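Local structure of esterase (uncultured bacterium FLS12, 4RGY) at residues F5-F10 / S109-A114; T63-Y68 / R256-L261; A75-A80 / E101-L106; G124-G129 / G248-Q253. The protein is a low-temperature-active alkaline esterase of the alpha/beta-hydrolase clan, which probably cleaves ester bonds through a serine nucleophile. All blocks are in the same frame, centred on the assembly; numbering follows the deposited sequence.

Interaction 1: residues F5-F10 / S109-A114; sequences FQCDFF and SFFPLA
Phe-111 leaves the end of helix 95-110 and points its ring at strand 2-11. It is the first residue past the helix, and its CB carries the ring toward the strand. CG stands anti to the carbonyl carbon (chi1 -63°), which fixes that direction. The far end of the ring does the touching. CE1 of Phe-111 lies over the centre of the Phe-5 ring, 3.5 Å above its plane, and comes within 3.6 Å of Phe-5 CG. Phe-111 CZ reaches Phe-5 CB at 3.8 Å. The pair is edge-to-face, with the edge of Phe-111 toward the face of Phe-5 and the planes at 56°. In a sulfur-aromatic contact, Cys-7 SG lies in the plane of the Phe-111 ring, at its edge, 3.8 Å from CE2. The preceding residue, Phe-110, sends its CE2 and CZ to Phe-9 CB, each at 4.1 Å. Phe-5 and Phe-110 also make edge-to-face pairs with Phe-110 and Phe-5 of the second subunit. Residues 5-8 pair in an antiparallel ladder with a strand of that subunit. The arrangement is an aromatic cluster between a helix end and the strand at the edge of the alpha/beta-hydrolase sheet within its own chain.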
loop_
_atom_site.group_PDB
_atom_site.type_symbol
_atom_site.label_atom_id
_atom_site.label_comp_id
_atom_site.label_asym_id
_atom_site.label_seq_id
_atom_site.Cartn_x
_atom_site.Cartn_y
_atom_site.Cartn_z
ATOM N N PHE A 5 9.237 -0.041 0.333
ATOM C CA PHE A 5 8.503 -0.701 1.398
ATOM C C PHE A 5 7.534 0.262 2.033
ATOM O O PHE A 5 7.923 1.332 2.513
ATOM C CB PHE A 5 9.463 -1.227 2.470
ATOM C CG PHE A 5 10.482 -2.174 1.937
ATOM C CD1 PHE A 5 11.662 -1.705 1.389
ATOM C CD2 PHE A 5 10.259 -3.541 1.968
ATOM C CE1 PHE A 5 12.601 -2.582 0.868
ATOM C CE2 PHE A 5 11.197 -4.424 1.460
ATOM C CZ PHE A 5 12.371 -3.945 0.905
ATOM N N GLN A 6 6.263 -0.122 2.053
ATOM C CA GLN A 6 5.285 0.570 2.864
ATOM C C GLN A 6 5.122 -0.261 4.130
ATOM O O GLN A 6 4.750 -1.435 4.078
ATOM C CB GLN A 6 3.968 0.723 2.110
ATOM C CG GLN A 6 4.103 1.551 0.820
ATOM C CD GLN A 6 4.444 3.022 1.046
ATOM O OE1 GLN A 6 4.368 3.537 2.162
ATOM N NE2 GLN A 6 4.819 3.707 -0.030
ATOM N N CYS A 7 5.444 0.348 5.261
ATOM C CA CYS A 7 5.584 -0.373 6.518
ATOM C C CYS A 7 4.537 0.085 7.503
ATOM O O CYS A 7 4.503 1.265 7.874
ATOM C CB CYS A 7 6.963 -0.080 7.127
ATOM S SG CYS A 7 8.362 -0.132 5.966
ATOM N N ASP A 8 3.696 -0.840 7.949
ATOM C CA ASP A 8 2.698 -0.557 8.967
ATOM C C ASP A 8 3.107 -1.284 10.240
ATOM O O ASP A 8 3.053 -2.515 10.311
ATOM C CB ASP A 8 1.317 -1.000 8.501
ATOM C CG ASP A 8 0.896 -0.308 7.234
ATOM O OD1 ASP A 8 1.102 0.914 7.145
ATOM O OD2 ASP A 8 0.384 -0.988 6.318
ATOM N N PHE A 9 3.507 -0.515 11.252
ATOM C CA PHE A 9 4.147 -1.065 12.436
ATOM C C PHE A 9 3.604 -0.377 13.679
ATOM O O PHE A 9 2.887 0.616 13.588
ATOM C CB PHE A 9 5.668 -0.859 12.358
ATOM C CG PHE A 9 6.076 0.588 12.357
ATOM C CD1 PHE A 9 6.112 1.315 11.173
ATOM C CD2 PHE A 9 6.411 1.230 13.541
ATOM C CE1 PHE A 9 6.470 2.659 11.177
ATOM C CE2 PHE A 9 6.770 2.573 13.552
ATOM C CZ PHE A 9 6.797 3.283 12.364
ATOM N N PHE A 10 3.957 -0.902 14.845
ATOM C CA PHE A 10 3.484 -0.324 16.092
ATOM C C PHE A 10 4.563 0.481 16.784
ATOM O O PHE A 10 5.693 0.003 16.954
ATOM C CB PHE A 10 2.970 -1.418 17.045
ATOM C CG PHE A 10 2.260 -0.867 18.250
ATOM C CD1 PHE A 10 0.940 -0.460 18.151
ATOM C CD2 PHE A 10 2.911 -0.743 19.469
ATOM C CE1 PHE A 10 0.275 0.062 19.242
ATOM C CE2 PHE A 10 2.251 -0.225 20.573
ATOM C CZ PHE A 10 0.925 0.170 20.456
ATOM N N SER A 109 16.081 -2.308 12.957
ATOM C CA SER A 109 15.690 -3.671 13.312
ATOM C C SER A 109 15.038 -4.389 12.122
ATOM O O SER A 109 15.203 -5.598 11.951
ATOM C CB SER A 109 14.756 -3.672 14.525
ATOM O OG SER A 109 13.411 -3.389 14.165
ATOM N N PHE A 110 14.324 -3.640 11.280
ATOM C CA PHE A 110 13.628 -4.230 10.139
ATOM C C PHE A 110 14.542 -4.417 8.925
ATOM O O PHE A 110 14.428 -5.399 8.180
ATOM C CB PHE A 110 12.481 -3.325 9.679
ATOM C CG PHE A 110 11.396 -3.105 10.700
ATOM C CD1 PHE A 110 11.147 -4.019 11.713
ATOM C CD2 PHE A 110 10.597 -1.969 10.614
ATOM C CE1 PHE A 110 10.125 -3.788 12.635
ATOM C CE2 PHE A 110 9.587 -1.732 11.526
ATOM C CZ PHE A 110 9.350 -2.636 12.540
ATOM N N PHE A 111 15.414 -3.437 8.690
ATOM C CA PHE A 111 16.151 -3.314 7.436
ATOM C C PHE A 111 17.658 -3.297 7.670
ATOM O O PHE A 111 18.117 -2.988 8.774
ATOM C CB PHE A 111 15.715 -2.043 6.682
ATOM C CG PHE A 111 14.266 -2.054 6.255
ATOM C CD1 PHE A 111 13.834 -2.912 5.249
ATOM C CD2 PHE A 111 13.348 -1.207 6.853
ATOM C CE1 PHE A 111 12.505 -2.922 4.854
ATOM C CE2 PHE A 111 12.014 -1.219 6.459
ATOM C CZ PHE A 111 11.601 -2.078 5.452
ATOM N N PRO A 112 18.439 -3.629 6.633
ATOM C CA PRO A 112 19.898 -3.691 6.771
ATOM C C PRO A 112 20.512 -2.296 6.688
ATOM O O PRO A 112 21.194 -1.947 5.718
ATOM C CB PRO A 112 20.314 -4.573 5.587
ATOM C CG PRO A 112 19.271 -4.332 4.562
ATOM C CD PRO A 112 17.987 -4.136 5.325
ATOM N N LEU A 113 20.251 -1.510 7.728
ATOM C CA LEU A 113 20.673 -0.117 7.788
ATOM C C LEU A 113 21.855 0.081 8.727
ATOM O O LEU A 113 21.952 -0.568 9.772
ATOM C CB LEU A 113 19.507 0.749 8.261
ATOM C CG LEU A 113 18.187 0.598 7.502
ATOM C CD1 LEU A 113 17.186 1.591 8.060
ATOM C CD2 LEU A 113 18.362 0.805 6.014
ATOM N N ALA A 114 22.744 0.994 8.345
ATOM C CA ALA A 114 23.877 1.378 9.192
ATOM C C ALA A 114 23.432 2.025 10.495
ATOM O O ALA A 114 22.334 2.574 10.595
ATOM C CB ALA A 114 24.801 2.322 8.441
#

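Interaction 2: residues T63-Y68 / R256-L261; sequences TSIERY and RVLAWL
Leu-258 reaches from helix 247-260 to the short helix 65-68, and its CD1 methyl makes both contacts. CD1 of Leu-258 lies 3.6 Å from Tyr-68 CB and 4.0 Å from Ile-65 CD1. The side chains of Leu-258 and Ile-65 cross at about a right angle and meet through their CD1 methyls. In Ile-65, CG1 is anti to the backbone N (chi1 -176°), and a bend at the next bond (chi2 64°) brings CD1 to the leucine methyl. Tyr-68 behaves differently. Its CB points toward Leu-258, but the ring leads away, and the methylene group makes the contact. One face of that ring has Ser-64 O 3.3 Å above its plane, offset toward the rim. Before the short helix, Thr-63 OG1 accepts a hydrogen bond from Ile-65 N at 3.0 Å, with an N-H...O angle of 150°, an ST turn. Leu-258 also packs on Leu-46 of strand 45-49 and on Leu-74, while Ile-65 packs on Leu-48. Glu-66, on the same short helix, forms salt bridges with Arg-61 and Arg-62 of the fourth subunit. No hydrogen bond joins the two segments. The contact is apolar, and its cohesion rests on the burial of aliphatic groups between two helices and the sheet.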
loop_
_atom_site.group_PDB
_atom_site.type_symbol
_atom_site.label_atom_id
_atom_site.label_comp_id
_atom_site.label_asym_id
_atom_site.label_seq_id
_atom_site.Cartn_x
_atom_site.Cartn_y
_atom_site.Cartn_z
ATOM N N THR A 63 8.067 14.141 -5.357
ATOM C CA THR A 63 9.425 14.250 -5.888
ATOM C C THR A 63 9.817 12.945 -6.545
ATOM O O THR A 63 9.088 11.944 -6.456
ATOM C CB THR A 63 10.498 14.560 -4.806
ATOM O OG1 THR A 63 10.800 13.384 -4.039
ATOM C CG2 THR A 63 10.053 15.690 -3.892
ATOM N N SER A 64 10.996 12.937 -7.158
ATOM C CA SER A 64 11.561 11.697 -7.679
ATOM C C SER A 64 12.692 11.184 -6.785
ATOM O O SER A 64 13.670 10.623 -7.281
ATOM C CB SER A 64 12.046 11.884 -9.117
ATOM O OG SER A 64 10.963 12.196 -9.975
ATOM N N ILE A 65 12.555 11.372 -5.470
ATOM C CA ILE A 65 13.574 10.937 -4.521
ATOM C C ILE A 65 14.107 9.511 -4.752
ATOM O O ILE A 65 15.322 9.287 -4.674
ATOM C CB ILE A 65 13.106 11.147 -3.041
ATOM C CG1 ILE A 65 14.215 10.780 -2.050
ATOM C CG2 ILE A 65 11.834 10.345 -2.715
ATOM C CD1 ILE A 65 15.432 11.671 -2.161
ATOM N N GLU A 66 13.231 8.546 -5.050
ATOM C CA GLU A 66 13.712 7.180 -5.260
ATOM C C GLU A 66 14.708 7.106 -6.423
ATOM O O GLU A 66 15.723 6.416 -6.334
ATOM C CB GLU A 66 12.560 6.204 -5.501
ATOM C CG GLU A 66 13.039 4.768 -5.661
ATOM C CD GLU A 66 11.925 3.804 -5.985
ATOM O OE1 GLU A 66 10.797 4.033 -5.517
ATOM O OE2 GLU A 66 12.186 2.817 -6.704
ATOM N N ARG A 67 14.414 7.823 -7.503
ATOM C CA ARG A 67 15.330 7.903 -8.633
ATOM C C ARG A 67 16.615 8.646 -8.271
ATOM O O ARG A 67 17.711 8.224 -8.637
ATOM C CB ARG A 67 14.627 8.548 -9.826
ATOM C CG ARG A 67 15.552 8.883 -10.982
ATOM C CD ARG A 67 14.767 9.101 -12.276
ATOM N NE ARG A 67 13.749 10.142 -12.144
ATOM C CZ ARG A 67 13.992 11.438 -12.276
ATOM N NH1 ARG A 67 15.225 11.855 -12.534
ATOM N NH2 ARG A 67 13.017 12.323 -12.155
ATOM N N TYR A 68 16.492 9.726 -7.510
ATOM C CA TYR A 68 17.663 10.531 -7.191
ATOM C C TYR A 68 18.712 9.765 -6.386
ATOM O O TYR A 68 19.910 10.037 -6.505
ATOM C CB TYR A 68 17.256 11.807 -6.451
ATOM C CG TYR A 68 16.344 12.727 -7.238
ATOM C CD1 TYR A 68 16.443 12.827 -8.621
ATOM C CD2 TYR A 68 15.393 13.507 -6.593
ATOM C CE1 TYR A 68 15.615 13.673 -9.335
ATOM C CE2 TYR A 68 14.562 14.356 -7.298
ATOM C CZ TYR A 68 14.677 14.433 -8.668
ATOM O OH TYR A 68 13.854 15.268 -9.394
ATOM N N ARG A 256 20.463 18.691 -4.678
ATOM C CA ARG A 256 21.657 19.396 -4.221
ATOM C C ARG A 256 22.058 18.903 -2.838
ATOM O O ARG A 256 23.237 18.700 -2.556
ATOM C CB ARG A 256 21.415 20.901 -4.220
ATOM C CG ARG A 256 21.029 21.445 -5.594
ATOM C CD ARG A 256 20.925 22.960 -5.579
ATOM N NE ARG A 256 22.187 23.578 -5.188
ATOM C CZ ARG A 256 23.188 23.840 -6.025
ATOM N NH1 ARG A 256 23.084 23.529 -7.315
ATOM N NH2 ARG A 256 24.300 24.405 -5.575
ATOM N N VAL A 257 21.076 18.676 -1.973
ATOM C CA VAL A 257 21.370 18.130 -0.657
ATOM C C VAL A 257 22.020 16.752 -0.772
ATOM O O VAL A 257 22.993 16.461 -0.074
ATOM C CB VAL A 257 20.110 18.053 0.218
ATOM C CG1 VAL A 257 20.370 17.218 1.469
ATOM C CG2 VAL A 257 19.651 19.463 0.597
ATOM N N LEU A 258 21.491 15.904 -1.654
ATOM C CA LEU A 258 22.056 14.572 -1.844
ATOM C C LEU A 258 23.525 14.627 -2.282
ATOM O O LEU A 258 24.346 13.867 -1.783
ATOM C CB LEU A 258 21.217 13.761 -2.836
ATOM C CG LEU A 258 19.837 13.309 -2.339
ATOM C CD1 LEU A 258 19.044 12.738 -3.493
ATOM C CD2 LEU A 258 19.948 12.290 -1.212
ATOM N N ALA A 259 23.851 15.536 -3.195
ATOM C CA ALA A 259 25.228 15.674 -3.675
ATOM C C ALA A 259 26.165 16.167 -2.582
ATOM O O ALA A 259 27.370 15.886 -2.597
ATOM C CB ALA A 259 25.280 16.612 -4.871
ATOM N N TRP A 260 25.597 16.908 -1.640
ATOM C CA TRP A 260 26.328 17.539 -0.554
ATOM C C TRP A 260 26.597 16.593 0.618
ATOM O O TRP A 260 27.504 16.829 1.417
ATOM C CB TRP A 260 25.540 18.772 -0.106
ATOM C CG TRP A 260 25.881 19.368 1.240
ATOM C CD1 TRP A 260 26.777 20.371 1.499
ATOM C CD2 TRP A 260 25.283 19.033 2.496
ATOM N NE1 TRP A 260 26.781 20.666 2.844
ATOM C CE2 TRP A 260 25.866 19.865 3.477
ATOM C CE3 TRP A 260 24.302 18.118 2.887
ATOM C CZ2 TRP A 260 25.516 19.788 4.823
ATOM C CZ3 TRP A 260 23.954 18.044 4.220
ATOM C CH2 TRP A 260 24.558 18.875 5.175
ATOM N N LEU A 261 25.816 15.519 0.729
ATOM C CA LEU A 261 25.983 14.590 1.845
ATOM C C LEU A 261 27.403 14.038 1.893
ATOM O O LEU A 261 27.972 13.696 0.861
ATOM C CB LEU A 261 24.995 13.427 1.748
ATOM C CG LEU A 261 23.503 13.709 1.938
ATOM C CD1 LEU A 261 22.709 12.416 1.783
ATOM C CD2 LEU A 261 23.217 14.371 3.285
#

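Interaction 3: residues A75-A80 / E101-L106; sequences AVVMPA and EELPAL
The hydrophobic layer between the central sheet and helix 95-110 includes this contact, in which Leu-103 meets strand 75-79. The contact rests on the CD2 methyl of Leu-103. It lies 4.0 Å from Val-77 CG1 and 4.1 Å from Pro-79 CB. CD1 of Leu-103 is modelled beside the proline ring, but too close to Pro-79 CB, and its position is doubtful. Leu-103 crosses the proline at about a right angle but slides past Val-77 in the opposite direction. CG of Leu-103 is anti to its own backbone N (chi1 -172°), and this carries the branched end out from the helix to the strand. Val-77 and Pro-79 both point toward the helix, whereas Met-78 between them points away. Helix 95-110 is kinked at Pro-104, whose N has no bond to the preceding turn. Val-77 also touches Met-20 of strand 16-25 and Leu-113. Pro-79 packs on Ile-99, one turn earlier in the helix than Leu-103. No polar bond joins the two segments. A helix laid on a largely parallel sheet through apolar side chains is typical of the alpha/beta-hydrolase fold.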
loop_
_atom_site.group_PDB
_atom_site.type_symbol
_atom_site.label_atom_id
_atom_site.label_comp_id
_atom_site.label_asym_id
_atom_site.label_seq_id
_atom_site.Cartn_x
_atom_site.Cartn_y
_atom_site.Cartn_z
ATOM N N ALA A 75 20.038 4.218 1.626
ATOM C CA ALA A 75 18.661 3.925 2.011
ATOM C C ALA A 75 17.983 5.220 2.461
ATOM O O ALA A 75 18.644 6.143 2.946
ATOM C CB ALA A 75 18.628 2.893 3.114
ATOM N N VAL A 76 16.666 5.303 2.285
ATOM C CA VAL A 76 15.930 6.470 2.747
ATOM C C VAL A 76 14.741 6.024 3.596
ATOM O O VAL A 76 13.971 5.144 3.199
ATOM C CB VAL A 76 15.428 7.329 1.570
ATOM C CG1 VAL A 76 14.804 8.614 2.087
ATOM C CG2 VAL A 76 16.576 7.679 0.624
ATOM N N VAL A 77 14.600 6.640 4.766
ATOM C CA VAL A 77 13.513 6.317 5.688
ATOM C C VAL A 77 12.644 7.551 5.859
ATOM O O VAL A 77 13.132 8.594 6.287
ATOM C CB VAL A 77 14.054 5.863 7.068
ATOM C CG1 VAL A 77 12.914 5.671 8.074
ATOM C CG2 VAL A 77 14.860 4.566 6.926
ATOM N N MET A 78 11.360 7.420 5.535
ATOM C CA MET A 78 10.414 8.526 5.527
ATOM C C MET A 78 9.264 8.209 6.478
ATOM O O MET A 78 8.321 7.502 6.124
ATOM C CB MET A 78 9.898 8.750 4.102
ATOM C CG MET A 78 10.958 9.354 3.182
ATOM S SD MET A 78 10.746 8.984 1.430
ATOM C CE MET A 78 11.197 7.242 1.368
ATOM N N PRO A 79 9.339 8.741 7.699
ATOM C CA PRO A 79 8.316 8.429 8.698
ATOM C C PRO A 79 7.246 9.507 8.801
ATOM O O PRO A 79 7.327 10.498 8.074
ATOM C CB PRO A 79 9.115 8.426 9.974
ATOM C CG PRO A 79 10.156 9.501 9.763
ATOM C CD PRO A 79 10.479 9.471 8.283
ATOM N N ALA A 80 6.256 9.283 9.663
ATOM C CA ALA A 80 5.150 10.216 9.874
ATOM C C ALA A 80 5.141 10.707 11.312
ATOM O O ALA A 80 5.297 9.908 12.245
ATOM C CB ALA A 80 3.832 9.536 9.550
ATOM N N GLU A 101 14.647 8.377 18.936
ATOM C CA GLU A 101 15.038 7.129 19.588
ATOM C C GLU A 101 14.392 5.899 18.948
ATOM O O GLU A 101 15.078 5.039 18.385
ATOM C CB GLU A 101 14.715 7.174 21.086
ATOM C CG GLU A 101 15.325 8.354 21.849
ATOM C CD GLU A 101 16.821 8.221 22.041
ATOM O OE1 GLU A 101 17.346 7.099 21.879
ATOM O OE2 GLU A 101 17.475 9.239 22.354
ATOM N N GLU A 102 13.068 5.807 19.039
ATOM C CA GLU A 102 12.384 4.587 18.627
ATOM C C GLU A 102 12.400 4.340 17.126
ATOM O O GLU A 102 12.636 3.219 16.668
ATOM C CB GLU A 102 10.946 4.565 19.126
ATOM C CG GLU A 102 10.330 3.179 19.001
ATOM C CD GLU A 102 8.854 3.152 19.297
ATOM O OE1 GLU A 102 8.169 4.156 19.032
ATOM O OE2 GLU A 102 8.375 2.109 19.786
ATOM N N LEU A 103 12.129 5.380 16.353
ATOM C CA LEU A 103 12.007 5.209 14.915
ATOM C C LEU A 103 13.293 4.719 14.255
ATOM O O LEU A 103 13.244 3.758 13.488
ATOM C CB LEU A 103 11.503 6.491 14.270
ATOM C CG LEU A 103 11.127 6.459 12.803
ATOM C CD1 LEU A 103 10.234 7.565 12.751
ATOM C CD2 LEU A 103 12.287 6.719 11.877
ATOM N N PRO A 104 14.449 5.351 14.549
ATOM C CA PRO A 104 15.679 4.813 13.961
ATOM C C PRO A 104 15.955 3.382 14.420
ATOM O O PRO A 104 16.406 2.560 13.618
ATOM C CB PRO A 104 16.762 5.769 14.466
ATOM C CG PRO A 104 16.030 7.025 14.800
ATOM C CD PRO A 104 14.701 6.593 15.306
ATOM N N ALA A 105 15.670 3.075 15.682
ATOM C CA ALA A 105 15.853 1.713 16.176
ATOM C C ALA A 105 14.973 0.726 15.421
ATOM O O ALA A 105 15.425 -0.358 15.047
ATOM C CB ALA A 105 15.582 1.629 17.677
ATOM N N LEU A 106 13.712 1.091 15.200
ATOM C CA LEU A 106 12.796 0.206 14.487
ATOM C C LEU A 106 13.237 0.006 13.041
ATOM O O LEU A 106 13.238 -1.111 12.521
ATOM C CB LEU A 106 11.370 0.754 14.532
ATOM C CG LEU A 106 10.653 0.635 15.880
ATOM C CD1 LEU A 106 9.366 1.437 15.874
ATOM C CD2 LEU A 106 10.366 -0.820 16.242
#

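Interaction 4: residues G124-G129 / G248-Q253; sequences GLSMGG and GYWDAQ
Leu-125 and Trp-250 bring the segment 124-129 against helix 247-260, with their CA atoms 7.5 Å apart. After Leu-125 the chain turns sharply into helix 127-138. Ser-126 sits in the turn with strained backbone angles, phi 48° and psi -118°. Gly-128 N closes the turn by bonding to Leu-125 O at 2.7 Å. Residues 248-253 are helical throughout. The side chains of Leu-125 and Trp-250 cross at about a right angle. Leu-125 lies over one face of the indole. Its CD2 is 3.6 Å from the centroid of the six-membered ring of Trp-250 and 15° off the ring normal, a CH-pi contact. Leu-125 CB sits 3.8 Å above the plane of the Trp-250 ring, over its centre. Ser-126 OG is on the fringe, 4.4 Å from Trp-250 CH2, and makes a weak hydrogen bond to His-245 NE2. The NE1 of the indole is hydrogen-bonded to Ser-150 OG. The sequence and backbone shape fit a nucleophile elbow, with Ser-126 probably the nucleophile of a triad with Asp-216 and His-245, the latter also meeting the Trp-250 ring edge-to-face. Around this point, Gly-124 bonds through its backbone to strand 145-149, Trp-250 packs on Leu-149 of that strand, and Tyr-249 and Gln-253 reach strands 207-213 and 236-241.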
loop_
_atom_site.group_PDB
_atom_site.type_symbol
_atom_site.label_atom_id
_atom_site.label_comp_id
_atom_site.label_asym_id
_atom_site.label_seq_id
_atom_site.Cartn_x
_atom_site.Cartn_y
_atom_site.Cartn_z
ATOM N N GLY A 124 14.950 17.561 5.926
ATOM C CA GLY A 124 13.509 17.721 5.909
ATOM C C GLY A 124 13.120 19.080 5.383
ATOM O O GLY A 124 13.937 20.006 5.382
ATOM N N LEU A 125 11.869 19.198 4.937
ATOM C CA LEU A 125 11.316 20.484 4.530
ATOM C C LEU A 125 10.377 21.024 5.607
ATOM O O LEU A 125 9.800 20.246 6.377
ATOM C CB LEU A 125 10.644 20.407 3.149
ATOM C CG LEU A 125 9.266 19.748 2.925
ATOM C CD1 LEU A 125 9.160 18.360 3.549
ATOM C CD2 LEU A 125 8.098 20.644 3.365
ATOM N N SER A 126 10.242 22.350 5.666
ATOM C CA SER A 126 9.496 23.057 6.714
ATOM C C SER A 126 9.790 22.645 8.135
ATOM O O SER A 126 10.884 22.808 8.715
ATOM C CB SER A 126 7.992 22.787 6.596
ATOM O OG SER A 126 7.489 23.078 5.306
ATOM N N MET A 127 8.688 22.153 8.675
ATOM C CA MET A 127 8.564 21.521 9.949
ATOM C C MET A 127 9.627 20.457 10.095
ATOM O O MET A 127 10.207 20.323 11.161
ATOM C CB MET A 127 7.168 20.905 10.030
ATOM C CG MET A 127 6.825 20.390 11.404
ATOM S SD MET A 127 5.183 19.651 11.554
ATOM C CE MET A 127 5.475 18.044 10.835
ATOM N N GLY A 128 9.867 19.701 9.019
ATOM C CA GLY A 128 10.889 18.670 9.011
ATOM C C GLY A 128 12.304 19.202 8.885
ATOM O O GLY A 128 13.261 18.505 9.234
ATOM N N GLY A 129 12.449 20.418 8.361
ATOM C CA GLY A 129 13.744 21.083 8.368
ATOM C C GLY A 129 14.095 21.501 9.790
ATOM O O GLY A 129 15.241 21.356 10.235
ATOM N N GLY A 248 7.923 21.628 -6.149
ATOM C CA GLY A 248 8.844 21.849 -7.253
ATOM C C GLY A 248 10.208 22.289 -6.740
ATOM O O GLY A 248 11.244 21.762 -7.148
ATOM N N TYR A 249 10.205 23.241 -5.817
ATOM C CA TYR A 249 11.447 23.729 -5.231
ATOM C C TYR A 249 12.179 22.619 -4.457
ATOM O O TYR A 249 13.382 22.449 -4.612
ATOM C CB TYR A 249 11.159 24.958 -4.354
ATOM C CG TYR A 249 12.356 25.494 -3.611
ATOM C CD1 TYR A 249 13.313 26.272 -4.259
ATOM C CD2 TYR A 249 12.529 25.223 -2.259
ATOM C CE1 TYR A 249 14.414 26.760 -3.573
ATOM C CE2 TYR A 249 13.625 25.706 -1.568
ATOM C CZ TYR A 249 14.559 26.467 -2.238
ATOM O OH TYR A 249 15.650 26.936 -1.561
ATOM N N TRP A 250 11.461 21.840 -3.653
ATOM C CA TRP A 250 12.119 20.784 -2.873
ATOM C C TRP A 250 12.626 19.633 -3.738
ATOM O O TRP A 250 13.648 19.024 -3.424
ATOM C CB TRP A 250 11.203 20.281 -1.755
ATOM C CG TRP A 250 10.869 21.426 -0.848
ATOM C CD1 TRP A 250 11.734 22.374 -0.390
ATOM C CD2 TRP A 250 9.570 21.803 -0.375
ATOM N NE1 TRP A 250 11.063 23.297 0.371
ATOM C CE2 TRP A 250 9.732 22.969 0.401
ATOM C CE3 TRP A 250 8.289 21.252 -0.508
ATOM C CZ2 TRP A 250 8.661 23.606 1.021
ATOM C CZ3 TRP A 250 7.228 21.886 0.103
ATOM C CH2 TRP A 250 7.418 23.053 0.867
ATOM N N ASP A 251 11.923 19.344 -4.832
ATOM C CA ASP A 251 12.363 18.327 -5.774
ATOM C C ASP A 251 13.715 18.721 -6.366
ATOM O O ASP A 251 14.594 17.876 -6.533
ATOM C CB ASP A 251 11.324 18.150 -6.889
ATOM C CG ASP A 251 11.697 17.050 -7.876
ATOM O OD1 ASP A 251 11.701 15.867 -7.491
ATOM O OD2 ASP A 251 11.980 17.365 -9.047
ATOM N N ALA A 252 13.883 20.002 -6.682
ATOM C CA ALA A 252 15.152 20.499 -7.196
ATOM C C ALA A 252 16.209 20.515 -6.095
ATOM O O ALA A 252 17.327 20.034 -6.277
ATOM C CB ALA A 252 14.975 21.897 -7.777
ATOM N N GLN A 253 15.853 21.074 -4.946
ATOM C CA GLN A 253 16.829 21.254 -3.881
ATOM C C GLN A 253 17.306 19.953 -3.241
ATOM O O GLN A 253 18.457 19.868 -2.800
ATOM C CB GLN A 253 16.288 22.196 -2.807
ATOM C CG GLN A 253 16.148 23.625 -3.282
ATOM C CD GLN A 253 17.454 24.176 -3.786
ATOM O OE1 GLN A 253 17.595 24.475 -4.970
ATOM N NE2 GLN A 253 18.431 24.307 -2.893
#

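Overall arrangement
Interactions 1, 3 and 4 involve the mixed sheet; interaction 2 joins two helices. Interactions 1 and 3 share helix 95-110, have centres 8 Å apart and touch through Leu-113 and Ala-75. Interactions 2 and 4 share helix 247-260. Their centres are 11 Å apart, and Asp-251 links them through a hydrogen bond with Ser-64 N. The centres of interactions 1 and 4 are 23 Å apart. Along the chain, interaction 3 is nested within both interactions 1 and 2, interaction 4 lies within interaction 2, and interactions 1 and 2 cross. Interaction 1 borders the second subunit, interactions 2 and 4 the fourth. They span the alpha/beta-hydrolase fold from an intersubunit edge to the probable active site.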